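PDB 7LT2: cyclic GMP-AMP synthase-like receptor from Tribolium castaneum, which senses double-stranded RNA in innate immunity and responds by joining ATP and GTP into the cyclic dinucleotide 2',3'-cGAMP. Local coordinates for residues A277-K282 / I321-C326; K282-H287 / R310-F315; A317-P322 / I338-I343. One frame throughout, in Å; residues are numbered along the deposited sequence.

Contact 1: A277-K282 / I321-C326; sequences ASYYIK and IPYYWC
Tyr279 reaches from the first turn of helix 278-291 to Tyr323 in the loop 321-326. Its CG lies anti to the backbone N (chi1 -173°), which sends the ring out from the helix. CB makes no contact with the loop; further along the ring, CE2 comes within 4.3 Å of Tyr323 CE1. OH arrives at the edge of the Tyr323 ring, near its plane, 3.6 Å from Tyr323 CE1. Tyrosine suits the place because a long, rigid aromatic ring spans the gap and a hydroxyl ends it: a water donates to Tyr279 OH at 3.0 Å and accepts from Tyr324 N at 3.0 Å. Glu248 OE2 takes both Tyr279 OH and Trp325 NE1, so one oxygen joins the two segments. Glu248 and residues 278-282 probably bind ATP, as in related enzymes.

At the start of the loop, Ile321 packs with both its long arm and its branch, its CD1 3.9 Å from Tyr280 CB and its CG2 the same distance from Tyr280 O. Ile321 also touches Phe315 on helix 301-318, and on the far side of helix 278-291 Ile281 packs against helix 258-272, so the loop passes across a helix that itself packs against two others.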
loop_
_atom_site.group_PDB
_atom_site.type_symbol
_atom_site.label_atom_id
_atom_site.label_comp_id
_atom_site.label_asym_id
_atom_site.label_seq_id
_atom_site.Cartn_x
_atom_site.Cartn_y
_atom_site.Cartn_z
ATOM N N ALA A 277 -3.994 -13.174 0.043
ATOM C CA ALA A 277 -3.250 -11.924 0.074
ATOM C C ALA A 277 -3.739 -11.021 1.207
ATOM O O ALA A 277 -4.918 -11.028 1.576
ATOM C CB ALA A 277 -3.379 -11.194 -1.264
ATOM N N SER A 278 -2.812 -10.228 1.751
ATOM C CA SER A 278 -3.146 -9.350 2.870
ATOM C C SER A 278 -4.267 -8.378 2.518
ATOM O O SER A 278 -5.113 -8.072 3.366
ATOM C CB SER A 278 -1.903 -8.591 3.330
ATOM O OG SER A 278 -0.938 -9.481 3.866
ATOM N N TYR A 279 -4.304 -7.884 1.277
ATOM C CA TYR A 279 -5.353 -6.927 0.927
ATOM C C TYR A 279 -6.732 -7.565 0.975
ATOM O O TYR A 279 -7.731 -6.861 1.166
ATOM C CB TYR A 279 -5.104 -6.317 -0.455
ATOM C CG TYR A 279 -6.069 -5.191 -0.794
ATOM C CD1 TYR A 279 -6.027 -3.979 -0.109
ATOM C CD2 TYR A 279 -7.026 -5.347 -1.787
ATOM C CE1 TYR A 279 -6.910 -2.946 -0.417
ATOM C CE2 TYR A 279 -7.906 -4.322 -2.103
ATOM C CZ TYR A 279 -7.850 -3.129 -1.413
ATOM O OH TYR A 279 -8.733 -2.121 -1.740
ATOM N N TYR A 280 -6.812 -8.887 0.799
ATOM C CA TYR A 280 -8.106 -9.553 0.901
ATOM C C TYR A 280 -8.619 -9.515 2.333
ATOM O O TYR A 280 -9.827 -9.378 2.564
ATOM C CB TYR A 280 -8.014 -11.002 0.404
ATOM C CG TYR A 280 -7.407 -11.169 -0.979
ATOM C CD1 TYR A 280 -7.289 -10.094 -1.852
ATOM C CD2 TYR A 280 -6.960 -12.409 -1.406
ATOM C CE1 TYR A 280 -6.729 -10.249 -3.109
ATOM C CE2 TYR A 280 -6.405 -12.578 -2.663
ATOM C CZ TYR A 280 -6.292 -11.493 -3.508
ATOM O OH TYR A 280 -5.736 -11.651 -4.758
ATOM N N ILE A 281 -7.715 -9.637 3.309
ATOM C CA ILE A 281 -8.107 -9.499 4.709
ATOM C C ILE A 281 -8.491 -8.057 5.012
ATOM O O ILE A 281 -9.504 -7.796 5.674
ATOM C CB ILE A 281 -6.978 -9.993 5.630
ATOM C CG1 ILE A 281 -6.780 -11.500 5.457
ATOM C CG2 ILE A 281 -7.290 -9.674 7.087
ATOM C CD1 ILE A 281 -5.507 -12.021 6.090
ATOM N N LYS A 282 -7.690 -7.098 4.535
ATOM C CA LYS A 282 -8.049 -5.689 4.684
ATOM C C LYS A 282 -9.432 -5.420 4.109
ATOM O O LYS A 282 -10.247 -4.721 4.725
ATOM C CB LYS A 282 -7.003 -4.806 3.998
ATOM C CG LYS A 282 -7.134 -3.315 4.307
ATOM C CD LYS A 282 -6.222 -2.483 3.412
ATOM C CE LYS A 282 -6.294 -1.000 3.765
ATOM N NZ LYS A 282 -5.559 -0.166 2.769
ATOM N N ILE A 321 -14.817 -12.479 -1.960
ATOM C CA ILE A 321 -14.486 -11.247 -1.252
ATOM C C ILE A 321 -14.617 -10.117 -2.263
ATOM O O ILE A 321 -13.668 -9.846 -3.015
ATOM C CB ILE A 321 -13.079 -11.291 -0.636
ATOM C CG1 ILE A 321 -12.961 -12.463 0.338
ATOM C CG2 ILE A 321 -12.770 -9.972 0.072
ATOM C CD1 ILE A 321 -11.583 -12.588 0.986
ATOM N N PRO A 322 -15.774 -9.466 -2.347
ATOM C CA PRO A 322 -15.935 -8.383 -3.324
ATOM C C PRO A 322 -14.958 -7.253 -3.042
ATOM O O PRO A 322 -14.767 -6.846 -1.894
ATOM C CB PRO A 322 -17.389 -7.937 -3.128
ATOM C CG PRO A 322 -18.066 -9.101 -2.481
ATOM C CD PRO A 322 -17.020 -9.744 -1.614
ATOM N N TYR A 323 -14.307 -6.780 -4.103
ATOM C CA TYR A 323 -13.581 -5.522 -4.043
ATOM C C TYR A 323 -14.490 -4.464 -3.433
ATOM O O TYR A 323 -15.638 -4.300 -3.854
ATOM C CB TYR A 323 -13.131 -5.140 -5.458
ATOM C CG TYR A 323 -12.305 -3.879 -5.599
ATOM C CD1 TYR A 323 -11.309 -3.553 -4.685
ATOM C CD2 TYR A 323 -12.502 -3.031 -6.682
ATOM C CE1 TYR A 323 -10.551 -2.402 -4.839
ATOM C CE2 TYR A 323 -11.754 -1.884 -6.841
ATOM C CZ TYR A 323 -10.781 -1.574 -5.922
ATOM O OH TYR A 323 -10.039 -0.422 -6.097
ATOM N N TYR A 324 -13.997 -3.786 -2.396
ATOM C CA TYR A 324 -14.864 -2.904 -1.620
ATOM C C TYR A 324 -15.402 -1.752 -2.460
ATOM O O TYR A 324 -16.520 -1.279 -2.223
ATOM C CB TYR A 324 -14.102 -2.369 -0.407
ATOM C CG TYR A 324 -14.896 -1.414 0.452
ATOM C CD1 TYR A 324 -15.920 -1.874 1.275
ATOM C CD2 TYR A 324 -14.620 -0.052 0.445
ATOM C CE1 TYR A 324 -16.648 -1.000 2.066
ATOM C CE2 TYR A 324 -15.337 0.823 1.237
ATOM C CZ TYR A 324 -16.354 0.344 2.039
ATOM O OH TYR A 324 -17.075 1.215 2.822
ATOM N N TRP A 325 -14.631 -1.302 -3.446
ATOM C CA TRP A 325 -14.989 -0.135 -4.239
ATOM C C TRP A 325 -15.691 -0.480 -5.545
ATOM O O TRP A 325 -16.297 0.406 -6.155
ATOM C CB TRP A 325 -13.732 0.693 -4.528
ATOM C CG TRP A 325 -13.045 1.102 -3.269
ATOM C CD1 TRP A 325 -11.956 0.514 -2.698
ATOM C CD2 TRP A 325 -13.428 2.174 -2.398
ATOM N NE1 TRP A 325 -11.627 1.162 -1.530
ATOM C CE2 TRP A 325 -12.515 2.187 -1.324
ATOM C CE3 TRP A 325 -14.446 3.133 -2.432
ATOM C CZ2 TRP A 325 -12.592 3.120 -0.286
ATOM C CZ3 TRP A 325 -14.521 4.057 -1.405
ATOM C CH2 TRP A 325 -13.601 4.042 -0.343
ATOM N N CYS A 326 -15.627 -1.734 -5.987
ATOM C CA CYS A 326 -16.276 -2.150 -7.233
ATOM C C CYS A 326 -16.638 -3.626 -7.060
ATOM O O CYS A 326 -15.812 -4.510 -7.291
ATOM C CB CYS A 326 -15.365 -1.919 -8.428
ATOM S SG CYS A 326 -16.139 -2.140 -10.042
HETATM O O HOH W 1 -11.186 -3.796 -1.407
#

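Contact 2: K282-H287 / R310-F315; sequences KTVFLH and REYNEF
Val284 meets Phe315 with both of its methyl groups. CG2 stands over one face of the phenyl ring, offset toward the rim, 4.2 Å from the ring centroid, a CH-pi contact. CG1, anti to the backbone N (chi1 165°), sits above the same face, outside the CD2-CE2 rim, 3.8 Å from Phe315 CD2. A beta-branched valine suits this position: its two short arms, splayed from CB, lie over the ring together. The same CG2 also touches the edge of the Tyr312 ring, 4.2 Å from Tyr312 CD1, so the valine sits between two aromatic residues one helical turn apart.

One turn further along helix 278-291, His287 CB lies 3.9 Å from Phe315 CZ. The imidazole and phenyl planes are nearly parallel, 23° apart, but they are slid so far that the rings barely overlap, with centroids 5.7 Å apart.

A second shell positions the histidine and the tyrosine. His287 NE2 is hydrogen-bonded to the carbonyl oxygen of Pro322, and the imidazole also meets Tyr324 edge-to-face. Tyr312 OH is bonded to His273, while its ring touches Ile265 of helix 258-272 and Ile347 of helix 337-354. The two helical segments cross at 111°, their axes 10.3 Å apart, within the Mab-21 HhH/H2TH-like domain.

Across the crossing itself the forces are dispersion and CH-pi attraction, which depend on close fit more than on exact direction. The directional bonds lie at the margins, where the histidine and tyrosine pair their polar ends away from the apolar centre. For His287 the bond at NE2, an atom off the axis of the side chain, fixes how the ring is turned; for Tyr312 the bond to His273 holds the end of the ring in place.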
loop_
_atom_site.group_PDB
_atom_site.type_symbol
_atom_site.label_atom_id
_atom_site.label_comp_id
_atom_site.label_asym_id
_atom_site.label_seq_id
_atom_site.Cartn_x
_atom_site.Cartn_y
_atom_site.Cartn_z
ATOM N N LYS A 282 -7.690 -7.098 4.535
ATOM C CA LYS A 282 -8.049 -5.689 4.684
ATOM C C LYS A 282 -9.432 -5.420 4.109
ATOM O O LYS A 282 -10.247 -4.721 4.725
ATOM C CB LYS A 282 -7.003 -4.806 3.998
ATOM C CG LYS A 282 -7.134 -3.315 4.307
ATOM C CD LYS A 282 -6.222 -2.483 3.412
ATOM C CE LYS A 282 -6.294 -1.000 3.765
ATOM N NZ LYS A 282 -5.559 -0.166 2.769
ATOM N N THR A 283 -9.723 -5.998 2.937
ATOM C CA THR A 283 -11.017 -5.798 2.292
ATOM C C THR A 283 -12.154 -6.353 3.140
ATOM O O THR A 283 -13.214 -5.727 3.256
ATOM C CB THR A 283 -11.016 -6.446 0.905
ATOM O OG1 THR A 283 -10.047 -5.795 0.070
ATOM C CG2 THR A 283 -12.392 -6.333 0.259
ATOM N N VAL A 284 -11.961 -7.536 3.729
ATOM C CA VAL A 284 -12.978 -8.087 4.621
ATOM C C VAL A 284 -13.279 -7.107 5.752
ATOM O O VAL A 284 -14.444 -6.877 6.100
ATOM C CB VAL A 284 -12.535 -9.462 5.155
ATOM C CG1 VAL A 284 -13.380 -9.881 6.345
ATOM C CG2 VAL A 284 -12.627 -10.507 4.050
ATOM N N PHE A 285 -12.243 -6.480 6.314
ATOM C CA PHE A 285 -12.478 -5.534 7.403
ATOM C C PHE A 285 -13.181 -4.265 6.927
ATOM O O PHE A 285 -13.979 -3.695 7.677
ATOM C CB PHE A 285 -11.165 -5.198 8.117
ATOM C CG PHE A 285 -10.839 -6.145 9.236
ATOM C CD1 PHE A 285 -10.275 -7.383 8.965
ATOM C CD2 PHE A 285 -11.133 -5.814 10.555
ATOM C CE1 PHE A 285 -9.986 -8.268 9.989
ATOM C CE2 PHE A 285 -10.847 -6.693 11.587
ATOM C CZ PHE A 285 -10.273 -7.924 11.304
ATOM N N LEU A 286 -12.922 -3.814 5.693
ATOM C CA LEU A 286 -13.706 -2.707 5.145
ATOM C C LEU A 286 -15.188 -3.058 5.096
ATOM O O LEU A 286 -16.041 -2.236 5.450
ATOM C CB LEU A 286 -13.199 -2.324 3.752
ATOM C CG LEU A 286 -11.789 -1.744 3.636
ATOM C CD1 LEU A 286 -11.441 -1.492 2.181
ATOM C CD2 LEU A 286 -11.664 -0.454 4.446
ATOM N N HIS A 287 -15.515 -4.283 4.670
ATOM C CA HIS A 287 -16.907 -4.720 4.685
ATOM C C HIS A 287 -17.453 -4.792 6.104
ATOM O O HIS A 287 -18.599 -4.404 6.352
ATOM C CB HIS A 287 -17.039 -6.078 3.997
ATOM C CG HIS A 287 -16.821 -6.022 2.523
ATOM N ND1 HIS A 287 -17.611 -5.264 1.685
ATOM C CD2 HIS A 287 -15.898 -6.620 1.733
ATOM C CE1 HIS A 287 -17.190 -5.405 0.441
ATOM N NE2 HIS A 287 -16.153 -6.224 0.443
ATOM N N ARG A 310 -14.467 -15.155 12.694
ATOM C CA ARG A 310 -15.610 -15.928 12.216
ATOM C C ARG A 310 -16.151 -15.374 10.902
ATOM O O ARG A 310 -16.475 -16.139 9.984
ATOM C CB ARG A 310 -16.708 -15.940 13.279
ATOM C CG ARG A 310 -16.365 -16.731 14.533
ATOM C CD ARG A 310 -17.525 -16.712 15.516
ATOM N NE ARG A 310 -17.168 -17.302 16.801
ATOM C CZ ARG A 310 -17.242 -18.596 17.078
ATOM N NH1 ARG A 310 -17.662 -19.473 16.179
ATOM N NH2 ARG A 310 -16.888 -19.021 18.287
ATOM N N GLU A 311 -16.270 -14.041 10.801
ATOM C CA GLU A 311 -16.820 -13.427 9.593
ATOM C C GLU A 311 -15.845 -13.554 8.424
ATOM O O GLU A 311 -16.265 -13.774 7.281
ATOM C CB GLU A 311 -17.196 -11.961 9.869
ATOM C CG GLU A 311 -18.693 -11.732 10.070
ATOM C CD GLU A 311 -19.486 -12.018 8.818
ATOM O OE1 GLU A 311 -19.364 -11.229 7.855
ATOM O OE2 GLU A 311 -20.225 -13.032 8.802
ATOM N N TYR A 312 -14.542 -13.431 8.698
ATOM C CA TYR A 312 -13.516 -13.701 7.693
ATOM C C TYR A 312 -13.647 -15.117 7.136
ATOM O O TYR A 312 -13.565 -15.326 5.919
ATOM C CB TYR A 312 -12.138 -13.466 8.320
ATOM C CG TYR A 312 -10.939 -13.934 7.529
ATOM C CD1 TYR A 312 -10.656 -13.407 6.280
ATOM C CD2 TYR A 312 -10.060 -14.866 8.064
ATOM C CE1 TYR A 312 -9.547 -13.824 5.566
ATOM C CE2 TYR A 312 -8.948 -15.283 7.365
ATOM C CZ TYR A 312 -8.694 -14.758 6.118
ATOM O OH TYR A 312 -7.582 -15.179 5.426
ATOM N N ASN A 313 -13.883 -16.098 8.012
ATOM C CA ASN A 313 -14.081 -17.465 7.545
ATOM C C ASN A 313 -15.310 -17.590 6.650
ATOM O O ASN A 313 -15.300 -18.375 5.694
ATOM C CB ASN A 313 -14.192 -18.417 8.736
ATOM C CG ASN A 313 -13.949 -19.859 8.345
ATOM O OD1 ASN A 313 -13.303 -20.134 7.336
ATOM N ND2 ASN A 313 -14.465 -20.785 9.140
ATOM N N GLU A 314 -16.371 -16.825 6.932
ATOM C CA GLU A 314 -17.572 -16.905 6.101
ATOM C C GLU A 314 -17.318 -16.381 4.692
ATOM O O GLU A 314 -17.868 -16.913 3.720
ATOM C CB GLU A 314 -18.724 -16.141 6.755
ATOM C CG GLU A 314 -19.166 -16.706 8.093
ATOM C CD GLU A 314 -19.764 -18.096 7.979
ATOM O OE1 GLU A 314 -20.137 -18.501 6.855
ATOM O OE2 GLU A 314 -19.861 -18.787 9.017
ATOM N N PHE A 315 -16.510 -15.325 4.561
ATOM C CA PHE A 315 -16.107 -14.861 3.235
ATOM C C PHE A 315 -15.353 -15.947 2.481
ATOM O O PHE A 315 -15.622 -16.207 1.304
ATOM C CB PHE A 315 -15.239 -13.606 3.349
ATOM C CG PHE A 315 -16.019 -12.328 3.533
ATOM C CD1 PHE A 315 -16.519 -11.639 2.439
ATOM C CD2 PHE A 315 -16.222 -11.802 4.798
ATOM C CE1 PHE A 315 -17.225 -10.456 2.604
ATOM C CE2 PHE A 315 -16.920 -10.621 4.971
ATOM C CZ PHE A 315 -17.425 -9.946 3.870
#

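Contact 3: A317-P322 / I338-I343; sequences ADQSIP and ITLNNI
Gln319 crosses Leu340 at a slant, laying the aliphatic part of its side chain on the leucine's methyl end. Gln319 CB and CG both approach Leu340 CD1, the latter at 3.7 Å, and Leu340 CB lies 4.0 Å from Gln319 CG. The glutamine chain runs extended beyond CG (chi2 -176°), which carries its amide past the leucine to Asn341. There the two amide planes stand 49° apart, and Gln319 NE2 gives Asn341 OD1 a weak hydrogen bond of 3.0 Å, far from straight.

Glutamine occupies the point where helix 301-318 ends in a Schellman motif. It is the first residue to leave helical geometry, with a positive phi of 60°, and two bonds run back into the last turn. The positive phi turns the chain out of the helix at Gln319 and on into the loop through Ser320 and Ile321. Gln319 O is bonded to Asn330 ND2 farther along that loop, and the glutamine side chain also touches Pro337, just before helix 337-354.

A long side chain with a polar tip suits this margin of the domain: its methylenes cover the buried Leu340, and its amide ends beside the exposed Asn341. A water within reach of both Ala317 O, 2.8 Å away, and Asn341 OD1 may bridge them, though other acceptors compete for its protons.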
loop_
_atom_site.group_PDB
_atom_site.type_symbol
_atom_site.label_atom_id
_atom_site.label_comp_id
_atom_site.label_asym_id
_atom_site.label_seq_id
_atom_site.Cartn_x
_atom_site.Cartn_y
_atom_site.Cartn_z
ATOM N N ALA A 317 -15.339 -19.244 3.047
ATOM C CA ALA A 317 -16.250 -20.350 2.759
ATOM C C ALA A 317 -17.175 -20.018 1.594
ATOM O O ALA A 317 -17.429 -20.868 0.732
ATOM C CB ALA A 317 -17.064 -20.698 4.004
ATOM N N ASP A 318 -17.689 -18.788 1.556
ATOM C CA ASP A 318 -18.516 -18.340 0.441
ATOM C C ASP A 318 -17.713 -18.174 -0.845
ATOM O O ASP A 318 -18.312 -18.023 -1.916
ATOM C CB ASP A 318 -19.204 -17.024 0.816
ATOM C CG ASP A 318 -20.304 -16.634 -0.157
ATOM O OD1 ASP A 318 -21.213 -17.458 -0.398
ATOM O OD2 ASP A 318 -20.267 -15.493 -0.665
ATOM N N GLN A 319 -16.380 -18.204 -0.756
ATOM C CA GLN A 319 -15.488 -18.088 -1.909
ATOM C C GLN A 319 -15.690 -16.767 -2.652
ATOM O O GLN A 319 -15.546 -16.695 -3.873
ATOM C CB GLN A 319 -15.644 -19.292 -2.847
ATOM C CG GLN A 319 -15.388 -20.610 -2.126
ATOM C CD GLN A 319 -15.427 -21.823 -3.030
ATOM O OE1 GLN A 319 -15.613 -21.712 -4.243
ATOM N NE2 GLN A 319 -15.254 -22.999 -2.436
ATOM N N SER A 320 -16.003 -15.704 -1.915
ATOM C CA SER A 320 -16.193 -14.393 -2.524
ATOM C C SER A 320 -15.764 -13.314 -1.543
ATOM O O SER A 320 -16.274 -13.257 -0.419
ATOM C CB SER A 320 -17.651 -14.188 -2.939
ATOM O OG SER A 320 -17.867 -12.857 -3.379
ATOM N N ILE A 321 -14.817 -12.479 -1.960
ATOM C CA ILE A 321 -14.486 -11.247 -1.252
ATOM C C ILE A 321 -14.617 -10.117 -2.263
ATOM O O ILE A 321 -13.668 -9.846 -3.015
ATOM C CB ILE A 321 -13.079 -11.291 -0.636
ATOM C CG1 ILE A 321 -12.961 -12.463 0.338
ATOM C CG2 ILE A 321 -12.770 -9.972 0.072
ATOM C CD1 ILE A 321 -11.583 -12.588 0.986
ATOM N N PRO A 322 -15.774 -9.466 -2.347
ATOM C CA PRO A 322 -15.935 -8.383 -3.324
ATOM C C PRO A 322 -14.958 -7.253 -3.042
ATOM O O PRO A 322 -14.767 -6.846 -1.894
ATOM C CB PRO A 322 -17.389 -7.937 -3.128
ATOM C CG PRO A 322 -18.066 -9.101 -2.481
ATOM C CD PRO A 322 -17.020 -9.744 -1.614
ATOM N N ILE A 338 -11.087 -25.906 -4.235
ATOM C CA ILE A 338 -10.437 -26.834 -3.311
ATOM C C ILE A 338 -9.547 -26.080 -2.331
ATOM O O ILE A 338 -9.565 -26.348 -1.123
ATOM C CB ILE A 338 -9.645 -27.897 -4.096
ATOM C CG1 ILE A 338 -10.604 -28.863 -4.794
ATOM C CG2 ILE A 338 -8.695 -28.661 -3.179
ATOM C CD1 ILE A 338 -9.921 -29.796 -5.769
ATOM N N THR A 339 -8.762 -25.124 -2.834
ATOM C CA THR A 339 -7.904 -24.318 -1.970
ATOM C C THR A 339 -8.724 -23.559 -0.931
ATOM O O THR A 339 -8.392 -23.554 0.258
ATOM C CB THR A 339 -7.083 -23.345 -2.820
ATOM O OG1 THR A 339 -6.327 -24.079 -3.792
ATOM C CG2 THR A 339 -6.137 -22.523 -1.948
ATOM N N LEU A 340 -9.801 -22.906 -1.367
ATOM C CA LEU A 340 -10.614 -22.126 -0.438
ATOM C C LEU A 340 -11.352 -23.025 0.548
ATOM O O LEU A 340 -11.514 -22.664 1.720
ATOM C CB LEU A 340 -11.595 -21.255 -1.215
ATOM C CG LEU A 340 -10.934 -20.218 -2.117
ATOM C CD1 LEU A 340 -11.969 -19.556 -3.019
ATOM C CD2 LEU A 340 -10.210 -19.177 -1.273
ATOM N N ASN A 341 -11.812 -24.196 0.090
ATOM C CA ASN A 341 -12.438 -25.154 0.998
ATOM C C ASN A 341 -11.466 -25.593 2.088
ATOM O O ASN A 341 -11.819 -25.629 3.272
ATOM C CB ASN A 341 -12.953 -26.368 0.222
ATOM C CG ASN A 341 -14.226 -26.075 -0.561
ATOM O OD1 ASN A 341 -14.894 -25.066 -0.333
ATOM N ND2 ASN A 341 -14.570 -26.969 -1.484
ATOM N N ASN A 342 -10.232 -25.933 1.706
ATOM C CA ASN A 342 -9.249 -26.372 2.692
ATOM C C ASN A 342 -8.927 -25.261 3.683
ATOM O O ASN A 342 -8.800 -25.512 4.887
ATOM C CB ASN A 342 -7.969 -26.839 1.998
ATOM C CG ASN A 342 -8.153 -28.137 1.231
ATOM O OD1 ASN A 342 -9.083 -28.907 1.484
ATOM N ND2 ASN A 342 -7.251 -28.392 0.295
ATOM N N ILE A 343 -8.780 -24.027 3.198
ATOM C CA ILE A 343 -8.451 -22.927 4.099
ATOM C C ILE A 343 -9.608 -22.661 5.056
ATOM O O ILE A 343 -9.401 -22.472 6.259
ATOM C CB ILE A 343 -8.062 -21.672 3.296
ATOM C CG1 ILE A 343 -6.757 -21.922 2.536
ATOM C CG2 ILE A 343 -7.902 -20.466 4.221
ATOM C CD1 ILE A 343 -6.396 -20.827 1.561
HETATM O O HOH W 2 -16.796 -23.597 0.718
#

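In the fold
After N-terminal helices and the strands of the mixed sheet, the chain reaches the helices that hold all three contacts. Helix 278-291 opens both contact 1 and contact 2, which share Lys282. The chain continues to helix 301-318, where contact 2 closes the shorter loop; contact 1 closes around it only after that helix has ended. Contact 3 opens at the helix end, before contact 1 has finished, and shares Ile321 and Pro322 with it; it closes on helix 337-354. Contacts 2 and 3 thus follow in series along helix 301-318. Together they tie three successive helices and their connecting loop into one unit.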